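Local coordinates for spindle pole body-associated protein VIK1 (Candida glabrata, PDB 4GKP), which is the noncatalytic partner of the kinesin Kar3, here as its truncated neck and C-terminal motor homology domain, and probably binds microtubules, at residues 17-22 and 51-56; 86-91 and 246-251; 95-100 and 203-208; 99-104 and 186-191. All blocks are in the same frame, centred on the assembly; numbering follows the deposited sequence.

From the N terminus, strand 17-22 runs out, the chain passes through the antiparallel strands 30-33, 38-41 and 46-49, and contact 1 closes that loop when strand 52-56 returns alongside. Contact 2 opens next, at strand 83-88, and closes only at strand 246-250, so its loop encloses both remaining contacts. Inside it, helix 96-107 starts contacts 3 and 4: the loop of contact 4 ends first, at strand 183-192, and that of contact 3 at the following strand, 201-208. Contacts 1 and 2 join neighbouring parallel strands of the large mixed sheet, their centres about 10 Å apart, whereas contacts 3 and 4 pack one helix on that sheet.

Contact 1. Residues 17-22 and 51-56; sequences LFANII and TKLIQN
Thr51, just before the strand, points its side chain toward strand 17-22 at CB, and OG1 accepts a nearly straight hydrogen bond from Leu17 N at 2.9 Å; the bonds from the backbone N atoms of Thr51 and Lys52 to Leu17 O are both weak. Lys52 lays its CB against the edge of the Phe18 ring, 3.6 Å from CD1, before its chain bends away, and its carbonyl O takes Ala19 N at 3.0 Å. Leu53 points to the other face with Ala19 and Ile21; its CG lies 3.9 Å from Ile21 CD1. Ile54 bonds, at 2.8 Å each, through N to Ala19 O and through O to Ile21 N, the residues flanking its bridge partner Asn20, as in a parallel pair, here at 21°. Both strands belong to the large mixed sheet of this kinesin-motor-like fold, with strand 246-250 on the other flank of 17-22 and helix 68-78 over Phe18. Ile54 CD1 also reaches Phe18 CB at 3.9 Å. Gln55 NE2 is hydrogen-bonded to Glu23 OE1. At Asn56, N bonds to Ile21 O, while ND2 donates to an in-plane lone pair of Asn20 OD1 at 2.7 Å, the two amide planes being 46° apart; Asn56 OD1 accepts from Lys62 N.

Contact 2. Residues 86-91 and 246-251; sequences FSVGSS and FVFQID
The rings of Phe86 and Phe246 lie side by side and point the same way, their planes at 28° but slid so far that they barely overlap; the centroids are 5.0 Å apart. The closest ring atoms are Phe86 CD1 and Phe246 CE1, 3.4 Å apart, and Phe239 meets the Phe86 ring as well. On the same face of the sheet, Phe248 brings CD1 to 3.8 Å from Val88 CB, with helix 256-266 packed against the Phe248 ring. Ser87 and Val247 occupy the other face, where Val247 CG1 lies 3.9 Å from Ser87 CB and Ser87 OG bonds to Tyr209 OH. Between the faces run three parallel-strand hydrogen bonds: Val247 N to Phe86 O at 2.8 Å, Val88 N to Val247 O at 2.9 Å, and Gln249 N to Val88 O at 2.9 Å. Each is nearly straight and almost along its C=O axis. Buried backbone polarity is thus satisfied between neighbouring strands of the motor-like sheet, and the aromatic side chains add hydrophobic packing.

Contact 3. Residues 95-100 and 203-208; sequences NTFEKL and FYFIEI
Phe205 rises from strand 201-208 with CG anti to its backbone N (chi1 180°), which carries the ring up to the first turn of helix 96-107. Its CB already meets Leu100 CD2, as does CD1, and CG lies closer to that methyl, at 3.7 Å. Leu100 CD2 sits over one face of the ring, offset toward the rim, in a CH-pi contact 4.0 Å from the centroid and 25° off the normal. Farther out, CD2 of Phe205 approaches Phe97 CD1 at 4.1 Å, touching the Phe97 ring at its edge, and CE2 meets the same atom. CE1 touches Thr96 CG2, and the tip, CZ, ends 3.7 Å from that Thr96 CG2. Leu100, likewise with CG anti to N, sends its second methyl, CD1, tip to tip toward Phe203 CE2 at 4.0 Å. Glu207 extends beside this cluster, OE2 lying 4.0 Å from Phe97 CB; the Phe97 ring stacks on Tyr118. Segments 96-100 and 203-208 run close to antiparallel, at 161°, in the alpha/beta layering of a kinesin-like motor domain. No hydrogen bond crosses between them, so they adhere through hydrophobic and CH-pi packing, and buried Glu207 finds a hydrogen-bond partner for OE1 in Tyr118 OH.

Contact 4. Residues 99-104 and 186-191; sequences KLLAFF and SKFQFF
Two successive T-shaped stacks share the ring of Phe104, which acts as an edge in one and as a face in the other. Its CE2 edge points at the face of Phe188, with CE2 of Phe104 3.6 Å from CE2 of Phe188 and the planes at 80°; the centroids are 5.1 Å apart. In the second stack Phe190 presents CZ over the centre of the Phe104 face, 3.9 Å from Phe104 CE1, and the planes stand at 89°. Over the opposite face, offset toward the rim, lies the carbonyl O of Leu100, one turn back in the same helix and bonded to Phe104 N. Phe188 and Phe190, two apart in strand 183-192, project from the same side of the sheet, each with CG anti to the carbonyl carbon, so both rings reach the helix. Two leucines add to the packing round Phe188: Leu100 CD2 comes tip to tip against CZ of Phe188 at 3.7 Å, and Leu101 CD2 touches the ring edge at CE2, 4.0 Å away. Phe112 meets Phe190 edge-to-face, and Phe203 meets Phe188. Segments 99-104 and 186-191 run parallel within 3°, layered as in kinesin motor domains. With no hydrogen bond between them, cohesion rests on buried hydrophobic surface, and the edge-to-face geometry would set ring C-H dipoles against pi clouds, a weakly favourable electrostatic term.

Contact 1. Residues 17-22 and 51-56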
loop_
_atom_site.group_PDB
_atom_site.type_symbol
_atom_site.label_atom_id
_atom_site.label_comp_id
_atom_site.label_asym_id
_atom_site.label_seq_id
_atom_site.Cartn_x
_atom_site.Cartn_y
_atom_site.Cartn_z
ATOM N N LEU A 17 6.506 5.610 -6.984
ATOM C CA LEU A 17 7.015 4.266 -6.847
ATOM C C LEU A 17 8.206 4.260 -5.939
ATOM O O LEU A 17 9.251 4.808 -6.271
ATOM C CB LEU A 17 7.418 3.693 -8.197
ATOM C CG LEU A 17 6.429 3.646 -9.353
ATOM C CD1 LEU A 17 7.226 3.400 -10.619
ATOM C CD2 LEU A 17 5.380 2.561 -9.181
ATOM N N PHE A 18 8.043 3.616 -4.798
ATOM C CA PHE A 18 9.100 3.533 -3.840
ATOM C C PHE A 18 9.679 2.124 -3.802
ATOM O O PHE A 18 8.957 1.130 -3.947
ATOM C CB PHE A 18 8.596 4.009 -2.475
ATOM C CG PHE A 18 7.933 5.361 -2.528
ATOM C CD1 PHE A 18 8.690 6.519 -2.477
ATOM C CD2 PHE A 18 6.555 5.476 -2.670
ATOM C CE1 PHE A 18 8.085 7.771 -2.548
ATOM C CE2 PHE A 18 5.948 6.722 -2.751
ATOM C CZ PHE A 18 6.710 7.875 -2.688
ATOM N N ALA A 19 10.994 2.058 -3.637
ATOM C CA ALA A 19 11.688 0.796 -3.468
ATOM C C ALA A 19 12.226 0.730 -2.061
ATOM O O ALA A 19 13.074 1.516 -1.680
ATOM C CB ALA A 19 12.817 0.649 -4.483
ATOM N N ASN A 20 11.705 -0.204 -1.282
ATOM C CA ASN A 20 12.225 -0.449 0.037
ATOM C C ASN A 20 13.371 -1.441 -0.167
ATOM O O ASN A 20 13.155 -2.623 -0.438
ATOM C CB ASN A 20 11.117 -0.999 0.944
ATOM C CG ASN A 20 11.375 -0.744 2.407
ATOM O OD1 ASN A 20 12.276 -0.004 2.770
ATOM N ND2 ASN A 20 10.575 -1.361 3.263
ATOM N N ILE A 21 14.588 -0.920 -0.080
ATOM C CA ILE A 21 15.801 -1.647 -0.412
ATOM C C ILE A 21 16.263 -2.308 0.871
ATOM O O ILE A 21 16.657 -1.624 1.814
ATOM C CB ILE A 21 16.915 -0.666 -0.909
ATOM C CG1 ILE A 21 16.408 0.246 -2.040
ATOM C CG2 ILE A 21 18.203 -1.394 -1.295
ATOM C CD1 ILE A 21 16.282 -0.431 -3.385
ATOM N N ILE A 22 16.199 -3.635 0.926
ATOM C CA ILE A 22 16.801 -4.334 2.055
ATOM C C ILE A 22 18.274 -4.605 1.687
ATOM O O ILE A 22 18.627 -5.687 1.224
ATOM C CB ILE A 22 15.998 -5.593 2.477
ATOM C CG1 ILE A 22 14.487 -5.293 2.510
ATOM C CG2 ILE A 22 16.471 -6.102 3.838
ATOM C CD1 ILE A 22 14.065 -4.271 3.554
ATOM N N THR A 51 10.602 6.766 -7.985
ATOM C CA THR A 51 10.509 8.074 -7.343
ATOM C C THR A 51 11.564 8.191 -6.258
ATOM O O THR A 51 12.252 9.199 -6.151
ATOM C CB THR A 51 9.150 8.302 -6.666
ATOM O OG1 THR A 51 8.091 7.943 -7.563
ATOM C CG2 THR A 51 9.023 9.776 -6.231
ATOM N N LYS A 52 11.680 7.149 -5.448
ATOM C CA LYS A 52 12.574 7.175 -4.316
ATOM C C LYS A 52 12.993 5.751 -3.928
ATOM O O LYS A 52 12.159 4.854 -3.812
ATOM C CB LYS A 52 11.898 7.892 -3.133
ATOM C CG LYS A 52 12.768 8.109 -1.902
ATOM C CD LYS A 52 13.589 9.381 -2.014
ATOM C CE LYS A 52 14.557 9.525 -0.844
ATOM N NZ LYS A 52 13.852 9.967 0.389
ATOM N N LEU A 53 14.298 5.557 -3.765
ATOM C CA LEU A 53 14.820 4.380 -3.092
ATOM C C LEU A 53 14.838 4.695 -1.614
ATOM O O LEU A 53 15.174 5.803 -1.219
ATOM C CB LEU A 53 16.250 4.069 -3.547
ATOM C CG LEU A 53 16.523 3.184 -4.765
ATOM C CD1 LEU A 53 15.526 3.362 -5.901
ATOM C CD2 LEU A 53 17.950 3.417 -5.243
ATOM N N ILE A 54 14.463 3.721 -0.800
ATOM C CA ILE A 54 14.599 3.845 0.634
ATOM C C ILE A 54 15.641 2.834 1.054
ATOM O O ILE A 54 15.481 1.640 0.796
ATOM C CB ILE A 54 13.260 3.577 1.353
ATOM C CG1 ILE A 54 12.245 4.653 0.959
ATOM C CG2 ILE A 54 13.456 3.537 2.867
ATOM C CD1 ILE A 54 10.858 4.122 0.678
ATOM N N GLN A 55 16.716 3.328 1.665
ATOM C CA GLN A 55 17.765 2.482 2.221
ATOM C C GLN A 55 17.333 1.892 3.566
ATOM O O GLN A 55 17.224 2.590 4.575
ATOM C CB GLN A 55 19.090 3.250 2.370
ATOM C CG GLN A 55 20.278 2.335 2.647
ATOM C CD GLN A 55 21.491 3.044 3.226
ATOM O OE1 GLN A 55 21.381 4.125 3.795
ATOM N NE2 GLN A 55 22.655 2.419 3.103
ATOM N N ASN A 56 17.125 0.586 3.574
ATOM C CA ASN A 56 16.629 -0.115 4.747
ATOM C C ASN A 56 17.567 -1.274 5.103
ATOM O O ASN A 56 18.355 -1.719 4.266
ATOM C CB ASN A 56 15.214 -0.617 4.448
ATOM C CG ASN A 56 14.290 -0.526 5.638
ATOM O OD1 ASN A 56 14.718 -0.607 6.786
ATOM N ND2 ASN A 56 12.999 -0.365 5.366
#

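Contact 2. Residues 86-91 and 246-251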
loop_
_atom_site.group_PDB
_atom_site.type_symbol
_atom_site.label_atom_id
_atom_site.label_comp_id
_atom_site.label_asym_id
_atom_site.label_seq_id
_atom_site.Cartn_x
_atom_site.Cartn_y
_atom_site.Cartn_z
ATOM N N PHE A 86 -0.123 0.862 -2.211
ATOM C CA PHE A 86 0.087 -0.573 -2.411
ATOM C C PHE A 86 1.402 -1.006 -1.812
ATOM O O PHE A 86 2.420 -0.367 -2.045
ATOM C CB PHE A 86 0.163 -0.910 -3.885
ATOM C CG PHE A 86 -1.158 -0.955 -4.573
ATOM C CD1 PHE A 86 -1.785 0.223 -4.976
ATOM C CD2 PHE A 86 -1.754 -2.187 -4.864
ATOM C CE1 PHE A 86 -3.000 0.177 -5.634
ATOM C CE2 PHE A 86 -2.972 -2.242 -5.518
ATOM C CZ PHE A 86 -3.594 -1.055 -5.907
ATOM N N SER A 87 1.381 -2.091 -1.050
ATOM C CA SER A 87 2.607 -2.684 -0.541
ATOM C C SER A 87 2.785 -4.035 -1.220
ATOM O O SER A 87 1.955 -4.945 -1.038
ATOM C CB SER A 87 2.555 -2.846 0.976
ATOM O OG SER A 87 3.649 -3.634 1.428
ATOM N N VAL A 88 3.851 -4.134 -2.021
ATOM C CA VAL A 88 4.143 -5.308 -2.856
ATOM C C VAL A 88 5.472 -5.941 -2.426
ATOM O O VAL A 88 6.497 -5.268 -2.376
ATOM C CB VAL A 88 4.193 -4.938 -4.357
ATOM C CG1 VAL A 88 4.484 -6.169 -5.227
ATOM C CG2 VAL A 88 2.912 -4.226 -4.791
ATOM N N GLY A 89 5.436 -7.231 -2.106
ATOM C CA GLY A 89 6.588 -7.960 -1.571
ATOM C C GLY A 89 6.389 -9.468 -1.646
ATOM O O GLY A 89 5.737 -9.976 -2.564
ATOM N N SER A 90 6.941 -10.195 -0.679
ATOM C CA SER A 90 6.866 -11.661 -0.692
ATOM C C SER A 90 6.767 -12.251 0.721
ATOM O O SER A 90 6.032 -11.732 1.563
ATOM C CB SER A 90 8.043 -12.263 -1.491
ATOM N N SER A 91 7.507 -13.325 0.975
ATOM C CA SER A 91 7.389 -14.082 2.218
ATOM C C SER A 91 7.881 -13.301 3.432
ATOM O O SER A 91 7.406 -13.524 4.552
ATOM C CB SER A 91 8.140 -15.417 2.101
ATOM N N PHE A 246 2.985 3.249 -4.573
ATOM C CA PHE A 246 3.460 1.888 -4.498
ATOM C C PHE A 246 4.765 1.782 -3.716
ATOM O O PHE A 246 5.697 2.573 -3.914
ATOM C CB PHE A 246 3.663 1.334 -5.909
ATOM C CG PHE A 246 2.432 1.396 -6.784
ATOM C CD1 PHE A 246 1.490 0.375 -6.753
ATOM C CD2 PHE A 246 2.232 2.465 -7.657
ATOM C CE1 PHE A 246 0.370 0.422 -7.567
ATOM C CE2 PHE A 246 1.107 2.514 -8.472
ATOM C CZ PHE A 246 0.175 1.488 -8.423
ATOM N N VAL A 247 4.830 0.805 -2.821
ATOM C CA VAL A 247 6.093 0.466 -2.196
ATOM C C VAL A 247 6.431 -0.987 -2.563
ATOM O O VAL A 247 5.592 -1.881 -2.432
ATOM C CB VAL A 247 6.095 0.737 -0.667
ATOM C CG1 VAL A 247 4.907 0.080 0.002
ATOM C CG2 VAL A 247 7.369 0.222 -0.023
ATOM N N PHE A 248 7.648 -1.194 -3.058
ATOM C CA PHE A 248 8.119 -2.524 -3.456
ATOM C C PHE A 248 9.258 -2.970 -2.562
ATOM O O PHE A 248 10.264 -2.277 -2.426
ATOM C CB PHE A 248 8.596 -2.512 -4.905
ATOM C CG PHE A 248 7.556 -2.047 -5.887
ATOM C CD1 PHE A 248 6.702 -2.961 -6.504
ATOM C CD2 PHE A 248 7.448 -0.693 -6.216
ATOM C CE1 PHE A 248 5.753 -2.527 -7.420
ATOM C CE2 PHE A 248 6.507 -0.257 -7.131
ATOM C CZ PHE A 248 5.645 -1.170 -7.723
ATOM N N GLN A 249 9.081 -4.121 -1.937
ATOM C CA GLN A 249 10.092 -4.731 -1.086
ATOM C C GLN A 249 11.159 -5.383 -1.989
ATOM O O GLN A 249 10.868 -6.335 -2.728
ATOM C CB GLN A 249 9.409 -5.753 -0.175
ATOM C CG GLN A 249 10.328 -6.672 0.607
ATOM C CD GLN A 249 10.299 -6.427 2.102
ATOM O OE1 GLN A 249 9.787 -5.412 2.579
ATOM N NE2 GLN A 249 10.862 -7.363 2.855
ATOM N N ILE A 250 12.371 -4.827 -1.965
ATOM C CA ILE A 250 13.481 -5.362 -2.757
ATOM C C ILE A 250 14.521 -5.992 -1.832
ATOM O O ILE A 250 15.287 -5.289 -1.163
ATOM C CB ILE A 250 14.080 -4.319 -3.736
ATOM C CG1 ILE A 250 13.214 -4.222 -4.993
ATOM C CG2 ILE A 250 15.438 -4.753 -4.246
ATOM C CD1 ILE A 250 12.238 -3.090 -4.980
ATOM N N ASP A 251 14.505 -7.325 -1.773
ATOM C CA ASP A 251 15.374 -8.074 -0.864
ATOM C C ASP A 251 15.917 -9.385 -1.437
ATOM O O ASP A 251 16.246 -9.470 -2.622
ATOM C CB ASP A 251 14.669 -8.311 0.479
ATOM C CG ASP A 251 13.458 -9.226 0.372
ATOM O OD1 ASP A 251 13.070 -9.617 -0.756
ATOM O OD2 ASP A 251 12.897 -9.550 1.444
#

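Contact 3. Residues 95-100 and 203-208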
loop_
_atom_site.group_PDB
_atom_site.type_symbol
_atom_site.label_atom_id
_atom_site.label_comp_id
_atom_site.label_asym_id
_atom_site.label_seq_id
_atom_site.Cartn_x
_atom_site.Cartn_y
_atom_site.Cartn_z
ATOM N N ASN A 95 6.706 -4.651 8.338
ATOM C CA ASN A 95 5.868 -4.185 9.443
ATOM C C ASN A 95 4.910 -3.045 9.030
ATOM O O ASN A 95 4.313 -2.392 9.885
ATOM C CB ASN A 95 6.752 -3.749 10.628
ATOM N N THR A 96 4.776 -2.827 7.721
ATOM C CA THR A 96 4.037 -1.705 7.156
ATOM C C THR A 96 2.633 -1.447 7.760
ATOM O O THR A 96 2.323 -0.305 8.099
ATOM C CB THR A 96 3.975 -1.830 5.628
ATOM O OG1 THR A 96 5.264 -2.225 5.142
ATOM C CG2 THR A 96 3.576 -0.504 4.962
ATOM N N PHE A 97 1.815 -2.491 7.926
ATOM C CA PHE A 97 0.462 -2.344 8.472
ATOM C C PHE A 97 0.412 -1.749 9.881
ATOM O O PHE A 97 -0.397 -0.850 10.152
ATOM C CB PHE A 97 -0.304 -3.682 8.434
ATOM C CG PHE A 97 -1.736 -3.582 8.916
ATOM C CD1 PHE A 97 -2.691 -2.874 8.184
ATOM C CD2 PHE A 97 -2.133 -4.201 10.089
ATOM C CE1 PHE A 97 -4.006 -2.778 8.616
ATOM C CE2 PHE A 97 -3.456 -4.117 10.525
ATOM C CZ PHE A 97 -4.391 -3.405 9.787
ATOM N N GLU A 98 1.268 -2.240 10.773
ATOM C CA GLU A 98 1.282 -1.784 12.174
ATOM C C GLU A 98 1.772 -0.342 12.311
ATOM O O GLU A 98 1.278 0.417 13.160
ATOM C CB GLU A 98 2.136 -2.704 13.047
ATOM C CG GLU A 98 1.799 -4.188 12.934
ATOM C CD GLU A 98 2.567 -4.890 11.821
ATOM O OE1 GLU A 98 3.810 -4.740 11.753
ATOM O OE2 GLU A 98 1.932 -5.601 11.019
ATOM N N LYS A 99 2.735 0.032 11.470
ATOM C CA LYS A 99 3.286 1.388 11.468
ATOM C C LYS A 99 2.289 2.389 10.868
ATOM O O LYS A 99 2.184 3.544 11.305
ATOM C CB LYS A 99 4.623 1.413 10.722
ATOM C CG LYS A 99 5.777 0.775 11.489
ATOM C CD LYS A 99 6.250 1.663 12.639
ATOM C CE LYS A 99 7.296 0.976 13.510
ATOM N NZ LYS A 99 8.478 0.556 12.708
ATOM N N LEU A 100 1.546 1.917 9.875
ATOM C CA LEU A 100 0.440 2.659 9.308
ATOM C C LEU A 100 -0.594 3.014 10.387
ATOM O O LEU A 100 -0.938 4.185 10.543
ATOM C CB LEU A 100 -0.198 1.854 8.187
ATOM C CG LEU A 100 -1.371 2.528 7.490
ATOM C CD1 LEU A 100 -0.892 3.762 6.748
ATOM C CD2 LEU A 100 -2.078 1.540 6.563
ATOM N N PHE A 203 -9.174 5.994 1.939
ATOM C CA PHE A 203 -7.800 5.584 1.753
ATOM C C PHE A 203 -7.782 4.069 1.709
ATOM O O PHE A 203 -8.334 3.427 2.604
ATOM C CB PHE A 203 -6.896 6.113 2.878
ATOM C CG PHE A 203 -5.506 5.489 2.908
ATOM C CD1 PHE A 203 -4.600 5.697 1.865
ATOM C CD2 PHE A 203 -5.091 4.722 3.997
ATOM C CE1 PHE A 203 -3.325 5.140 1.895
ATOM C CE2 PHE A 203 -3.812 4.155 4.030
ATOM C CZ PHE A 203 -2.929 4.363 2.972
ATOM N N TYR A 204 -7.167 3.508 0.666
ATOM C CA TYR A 204 -7.028 2.044 0.526
ATOM C C TYR A 204 -5.582 1.626 0.697
ATOM O O TYR A 204 -4.682 2.155 0.021
ATOM C CB TYR A 204 -7.529 1.549 -0.839
ATOM C CG TYR A 204 -8.941 1.945 -1.125
ATOM C CD1 TYR A 204 -10.003 1.157 -0.688
ATOM C CD2 TYR A 204 -9.230 3.136 -1.803
ATOM C CE1 TYR A 204 -11.319 1.529 -0.936
ATOM C CE2 TYR A 204 -10.539 3.520 -2.053
ATOM C CZ TYR A 204 -11.575 2.706 -1.620
ATOM O OH TYR A 204 -12.866 3.071 -1.861
ATOM N N PHE A 205 -5.372 0.689 1.612
ATOM C CA PHE A 205 -4.069 0.081 1.794
ATOM C C PHE A 205 -4.115 -1.361 1.320
ATOM O O PHE A 205 -4.799 -2.204 1.898
ATOM C CB PHE A 205 -3.608 0.136 3.252
ATOM C CG PHE A 205 -2.264 -0.487 3.477
ATOM C CD1 PHE A 205 -1.126 0.005 2.819
ATOM C CD2 PHE A 205 -2.119 -1.576 4.337
ATOM C CE1 PHE A 205 0.124 -0.580 3.014
ATOM C CE2 PHE A 205 -0.867 -2.147 4.553
ATOM C CZ PHE A 205 0.253 -1.647 3.896
ATOM N N ILE A 206 -3.366 -1.633 0.264
ATOM C CA ILE A 206 -3.478 -2.896 -0.422
ATOM C C ILE A 206 -2.191 -3.663 -0.310
ATOM O O ILE A 206 -1.119 -3.167 -0.681
ATOM C CB ILE A 206 -3.924 -2.680 -1.878
ATOM C CG1 ILE A 206 -5.369 -2.150 -1.877
ATOM C CG2 ILE A 206 -3.841 -3.987 -2.653
ATOM C CD1 ILE A 206 -5.623 -1.059 -2.890
ATOM N N GLU A 207 -2.320 -4.853 0.264
ATOM C CA GLU A 207 -1.215 -5.748 0.536
ATOM C C GLU A 207 -1.208 -6.870 -0.503
ATOM O O GLU A 207 -2.164 -7.643 -0.616
ATOM C CB GLU A 207 -1.352 -6.353 1.933
ATOM C CG GLU A 207 -1.117 -5.407 3.104
ATOM C CD GLU A 207 -1.584 -6.016 4.425
ATOM O OE1 GLU A 207 -2.793 -6.318 4.566
ATOM O OE2 GLU A 207 -0.747 -6.209 5.337
ATOM N N ILE A 208 -0.125 -6.950 -1.260
ATOM C CA ILE A 208 0.043 -7.988 -2.269
ATOM C C ILE A 208 1.359 -8.716 -2.008
ATOM O O ILE A 208 2.434 -8.224 -2.373
ATOM C CB ILE A 208 0.012 -7.383 -3.682
ATOM C CG1 ILE A 208 -1.352 -6.733 -3.918
ATOM C CG2 ILE A 208 0.306 -8.450 -4.729
ATOM C CD1 ILE A 208 -1.417 -5.852 -5.130
#

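Contact 4. Residues 99-104 and 186-191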
loop_
_atom_site.group_PDB
_atom_site.type_symbol
_atom_site.label_atom_id
_atom_site.label_comp_id
_atom_site.label_asym_id
_atom_site.label_seq_id
_atom_site.Cartn_x
_atom_site.Cartn_y
_atom_site.Cartn_z
ATOM N N LYS A 99 2.735 0.032 11.470
ATOM C CA LYS A 99 3.286 1.388 11.468
ATOM C C LYS A 99 2.289 2.389 10.868
ATOM O O LYS A 99 2.184 3.544 11.305
ATOM C CB LYS A 99 4.623 1.413 10.722
ATOM C CG LYS A 99 5.777 0.775 11.489
ATOM C CD LYS A 99 6.250 1.663 12.639
ATOM C CE LYS A 99 7.296 0.976 13.510
ATOM N NZ LYS A 99 8.478 0.556 12.708
ATOM N N LEU A 100 1.546 1.917 9.875
ATOM C CA LEU A 100 0.440 2.659 9.308
ATOM C C LEU A 100 -0.594 3.014 10.387
ATOM O O LEU A 100 -0.938 4.185 10.543
ATOM C CB LEU A 100 -0.198 1.854 8.187
ATOM C CG LEU A 100 -1.371 2.528 7.490
ATOM C CD1 LEU A 100 -0.892 3.762 6.748
ATOM C CD2 LEU A 100 -2.078 1.540 6.563
ATOM N N LEU A 101 -1.073 2.012 11.133
ATOM C CA LEU A 101 -1.965 2.279 12.267
ATOM C C LEU A 101 -1.359 3.299 13.226
ATOM O O LEU A 101 -2.024 4.261 13.599
ATOM C CB LEU A 101 -2.355 0.997 13.019
ATOM C CG LEU A 101 -3.138 -0.059 12.233
ATOM C CD1 LEU A 101 -3.546 -1.236 13.113
ATOM C CD2 LEU A 101 -4.347 0.542 11.545
ATOM N N ALA A 102 -0.091 3.105 13.586
ATOM C CA ALA A 102 0.595 3.992 14.538
ATOM C C ALA A 102 0.722 5.417 13.985
ATOM O O ALA A 102 0.497 6.408 14.698
ATOM C CB ALA A 102 1.963 3.416 14.908
ATOM N N PHE A 103 1.058 5.514 12.705
ATOM C CA PHE A 103 1.123 6.811 12.020
ATOM C C PHE A 103 -0.198 7.595 12.099
ATOM O O PHE A 103 -0.185 8.800 12.351
ATOM C CB PHE A 103 1.598 6.636 10.562
ATOM C CG PHE A 103 1.573 7.912 9.750
ATOM C CD1 PHE A 103 2.531 8.905 9.946
ATOM C CD2 PHE A 103 0.600 8.110 8.789
ATOM C CE1 PHE A 103 2.507 10.072 9.207
ATOM C CE2 PHE A 103 0.565 9.279 8.045
ATOM C CZ PHE A 103 1.517 10.259 8.258
ATOM N N PHE A 104 -1.330 6.934 11.874
ATOM C CA PHE A 104 -2.626 7.644 11.941
ATOM C C PHE A 104 -2.982 8.048 13.366
ATOM O O PHE A 104 -3.536 9.139 13.581
ATOM C CB PHE A 104 -3.780 6.827 11.341
ATOM C CG PHE A 104 -3.667 6.592 9.865
ATOM C CD1 PHE A 104 -2.993 7.487 9.044
ATOM C CD2 PHE A 104 -4.272 5.486 9.288
ATOM C CE1 PHE A 104 -2.920 7.278 7.680
ATOM C CE2 PHE A 104 -4.196 5.268 7.913
ATOM C CZ PHE A 104 -3.515 6.169 7.109
ATOM N N SER A 186 -7.487 -3.005 2.946
ATOM C CA SER A 186 -7.944 -2.192 4.071
ATOM C C SER A 186 -8.591 -0.936 3.512
ATOM O O SER A 186 -8.035 -0.290 2.620
ATOM C CB SER A 186 -6.766 -1.760 4.948
ATOM O OG SER A 186 -6.265 -2.827 5.720
ATOM N N LYS A 187 -9.764 -0.589 4.018
ATOM C CA LYS A 187 -10.392 0.664 3.632
ATOM C C LYS A 187 -10.553 1.553 4.854
ATOM O O LYS A 187 -11.218 1.168 5.819
ATOM C CB LYS A 187 -11.750 0.438 2.983
ATOM C CG LYS A 187 -12.423 1.749 2.604
ATOM C CD LYS A 187 -13.864 1.553 2.188
ATOM C CE LYS A 187 -14.526 2.897 1.923
ATOM N NZ LYS A 187 -15.861 2.692 1.294
ATOM N N PHE A 188 -9.921 2.722 4.812
ATOM C CA PHE A 188 -10.052 3.675 5.894
ATOM C C PHE A 188 -10.959 4.793 5.389
ATOM O O PHE A 188 -10.794 5.277 4.277
ATOM C CB PHE A 188 -8.697 4.301 6.285
ATOM C CG PHE A 188 -7.658 3.329 6.799
ATOM C CD1 PHE A 188 -6.936 2.509 5.917
ATOM C CD2 PHE A 188 -7.325 3.301 8.148
ATOM C CE1 PHE A 188 -5.937 1.648 6.387
ATOM C CE2 PHE A 188 -6.327 2.435 8.630
ATOM C CZ PHE A 188 -5.623 1.623 7.750
ATOM N N GLN A 189 -11.899 5.220 6.210
ATOM C CA GLN A 189 -12.643 6.425 5.905
ATOM C C GLN A 189 -12.214 7.518 6.869
ATOM O O GLN A 189 -12.198 7.308 8.093
ATOM C CB GLN A 189 -14.151 6.189 6.049
ATOM C CG GLN A 189 -14.779 5.326 4.961
ATOM C CD GLN A 189 -16.243 5.051 5.249
ATOM O OE1 GLN A 189 -16.610 4.527 6.327
ATOM N NE2 GLN A 189 -17.089 5.424 4.324
ATOM N N PHE A 190 -11.879 8.678 6.317
ATOM C CA PHE A 190 -11.534 9.870 7.107
ATOM C C PHE A 190 -12.695 10.844 7.053
ATOM O O PHE A 190 -13.055 11.312 5.960
ATOM C CB PHE A 190 -10.292 10.552 6.528
ATOM C CG PHE A 190 -8.991 9.871 6.887
ATOM C CD1 PHE A 190 -8.586 8.709 6.232
ATOM C CD2 PHE A 190 -8.147 10.414 7.867
ATOM C CE1 PHE A 190 -7.375 8.105 6.557
ATOM C CE2 PHE A 190 -6.949 9.804 8.194
ATOM C CZ PHE A 190 -6.576 8.645 7.558
ATOM N N PHE A 191 -13.315 11.089 8.209
ATOM C CA PHE A 191 -14.393 12.082 8.324
ATOM C C PHE A 191 -13.772 13.314 8.987
ATOM O O PHE A 191 -13.396 13.271 10.160
ATOM C CB PHE A 191 -15.597 11.534 9.129
ATOM C CG PHE A 191 -16.291 10.338 8.487
ATOM C CD1 PHE A 191 -15.834 9.028 8.716
ATOM C CD2 PHE A 191 -17.423 10.510 7.692
ATOM C CE1 PHE A 191 -16.487 7.933 8.141
ATOM C CE2 PHE A 191 -18.066 9.432 7.104
ATOM C CZ PHE A 191 -17.603 8.138 7.333
#